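Local structure of conserved hypothetical protein (Sulfolobus solfataricus, 2FNA) at residues T41-I46 / L143-E148. The protein binds ADP and magnesium and is an archaeal AAA+ ATPase that probably hydrolyses ATP. Residues are numbered along the deposited sequence; the frame is centred on the assembly and turned at random.
Sequences TGKSSI and LDEAQE. With MG (magnesium ion), chain C; ADP (adenosine-5'-diphosphate), chain D.
Asp144 has CG anti to its backbone N (chi1 -166°), which carries the carboxylate across to Ser44, whose OG lies anti to its own carbonyl carbon (chi1 -61°). Ser44 OG donates a hydrogen bond of 2.6 Å to the syn lone pair of Asp144 OD2. The same OG binds the magnesium ion at 2.1 Å. ADP O3B and four waters complete six ligands. Asp144 OD1 stays 4.1 Å from the magnesium and acts through water 1, which also donates to Glu145 OE2. Asp144 is thus a second-shell residue. Ser176 also bonds to OD1 and Tyr60 to OD2. With an alanine here, Ser44 OG would probably lose its carboxylate acceptor, and water 1 would keep just Glu145 OE2 of its two carboxylate mates. Lys43 bends at its last two torsions and brings NZ to 2.9 Å from ADP O1B. Gly37 O and Ser178 also hold NZ. Glu145 OE2 lies 4.2 Å from Lys43 NZ, too far for a salt bridge. Gln147 NE2 donates an almost straight bond (170°) to Glu145 OE1 and steadies that carboxylate. The backbone amides of Lys43 and Ser44 grip the beta-phosphate at the helix start. The arrangement is consistent with a Walker A P-loop facing the acidic end of a Walker B strand, as in AAA+ ATPases.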
# COMPACT_ATOMS: atom_id res chain seq x y z
N THR A 41 -6.13 1.26 5.04
CA THR A 41 -6.32 0.38 6.20
C THR A 41 -5.26 0.60 7.30
O THR A 41 -5.35 0.01 8.37
CB THR A 41 -6.41 -1.13 5.80
OG1 THR A 41 -5.31 -1.48 4.97
CG2 THR A 41 -7.73 -1.44 5.06
N GLY A 42 -4.28 1.46 7.05
CA GLY A 42 -3.31 1.86 8.06
C GLY A 42 -1.93 1.28 7.86
O GLY A 42 -1.12 1.30 8.81
N LYS A 43 -1.64 0.77 6.66
CA LYS A 43 -0.36 0.09 6.42
C LYS A 43 0.80 1.06 6.63
O LYS A 43 1.69 0.79 7.41
CB LYS A 43 -0.28 -0.56 5.04
CG LYS A 43 -1.32 -1.65 4.75
CD LYS A 43 -1.14 -2.23 3.36
CE LYS A 43 -1.36 -1.21 2.22
NZ LYS A 43 -2.74 -0.67 2.21
N SER A 44 0.78 2.21 5.96
CA SER A 44 1.88 3.17 6.10
C SER A 44 2.00 3.64 7.56
O SER A 44 3.11 3.81 8.07
CB SER A 44 1.76 4.36 5.12
OG SER A 44 1.79 3.95 3.76
N SER A 45 0.86 3.82 8.23
CA SER A 45 0.82 4.17 9.66
C SER A 45 1.55 3.18 10.58
O SER A 45 2.40 3.59 11.43
CB SER A 45 -0.64 4.38 10.13
OG SER A 45 -1.33 5.42 9.42
N ILE A 46 1.24 1.89 10.48
CA ILE A 46 1.89 0.95 11.41
C ILE A 46 3.37 0.80 11.11
O ILE A 46 4.14 0.52 12.01
CB ILE A 46 1.24 -0.44 11.47
CG1 ILE A 46 1.31 -1.20 10.14
CG2 ILE A 46 -0.16 -0.36 12.01
CD1 ILE A 46 1.15 -2.71 10.34
N LEU A 143 9.87 -0.63 1.61
CA LEU A 143 9.35 -0.47 0.27
C LEU A 143 7.87 -0.36 0.42
O LEU A 143 7.16 -1.36 0.44
CB LEU A 143 9.72 -1.68 -0.59
CG LEU A 143 11.22 -2.02 -0.68
CD1 LEU A 143 11.42 -3.22 -1.54
CD2 LEU A 143 12.01 -0.87 -1.22
N ASP A 144 7.40 0.87 0.58
CA ASP A 144 6.00 1.12 0.85
C ASP A 144 5.27 1.23 -0.49
O ASP A 144 5.47 2.17 -1.25
CB ASP A 144 5.86 2.37 1.71
CG ASP A 144 4.47 2.54 2.34
OD1 ASP A 144 3.58 1.69 2.15
OD2 ASP A 144 4.27 3.59 3.03
N GLU A 145 4.41 0.25 -0.72
CA GLU A 145 3.77 -0.04 -2.01
C GLU A 145 4.75 -0.66 -3.02
O GLU A 145 4.90 -0.19 -4.14
CB GLU A 145 3.03 1.18 -2.58
CG GLU A 145 1.87 1.70 -1.68
CD GLU A 145 0.69 0.76 -1.56
OE1 GLU A 145 0.47 -0.11 -2.44
OE2 GLU A 145 -0.04 0.87 -0.55
N ALA A 146 5.40 -1.74 -2.58
CA ALA A 146 6.46 -2.38 -3.33
C ALA A 146 6.04 -2.92 -4.68
O ALA A 146 6.86 -2.98 -5.58
CB ALA A 146 7.08 -3.52 -2.48
N GLN A 147 4.76 -3.32 -4.82
CA GLN A 147 4.22 -3.78 -6.09
C GLN A 147 4.36 -2.73 -7.24
O GLN A 147 4.31 -3.09 -8.39
CB GLN A 147 2.76 -4.28 -5.96
CG GLN A 147 1.63 -3.21 -5.99
CD GLN A 147 1.51 -2.40 -4.71
OE1 GLN A 147 2.30 -2.55 -3.78
NE2 GLN A 147 0.53 -1.55 -4.66
N GLU A 148 4.54 -1.45 -6.90
CA GLU A 148 4.85 -0.42 -7.88
C GLU A 148 6.14 -0.72 -8.69
O GLU A 148 6.30 -0.25 -9.80
CB GLU A 148 5.02 0.93 -7.15
CG GLU A 148 3.70 1.53 -6.64
CD GLU A 148 2.75 1.99 -7.74
OE1 GLU A 148 3.21 2.46 -8.81
OE2 GLU A 148 1.52 1.86 -7.54
MG MG C . 0.08 3.73 2.46
PB ADP D . -2.61 2.74 3.92
O1B ADP D . -3.01 1.35 4.30
O2B ADP D . -3.38 3.23 2.69
O3B ADP D . -1.15 3.04 3.89
PA ADP D . -2.65 4.90 5.93
O1A ADP D . -1.63 4.56 6.97
O2A ADP D . -2.15 5.88 4.96
O3A ADP D . -3.30 3.63 5.14
O5' ADP D . -3.96 5.33 6.72
C5' ADP D . -5.10 5.91 6.06
C4' ADP D . -5.73 6.98 6.96
O4' ADP D . -6.44 6.41 8.04
C3' ADP D . -4.74 7.91 7.60
O3' ADP D . -5.43 9.16 7.82
C2' ADP D . -4.46 7.29 8.95
O2' ADP D . -4.06 8.24 9.92
C1' ADP D . -5.82 6.73 9.27
N9 ADP D . -5.82 5.50 10.05
C8 ADP D . -5.84 4.24 9.55
N7 ADP D . -5.92 3.35 10.54
C5 ADP D . -5.93 4.04 11.71
C6 ADP D . -6.00 3.72 13.15
N6 ADP D . -6.05 2.44 13.56
N1 ADP D . -6.03 4.75 14.04
C2 ADP D . -5.99 6.04 13.66
N3 ADP D . -5.93 6.40 12.36
C4 ADP D . -5.91 5.46 11.38
O HOH W 1 0.93 1.99 1.98
O HOH W 2 -1.45 3.57 1.00
O HOH W 3 -0.45 5.68 3.04
O HOH W 4 1.41 4.59 1.03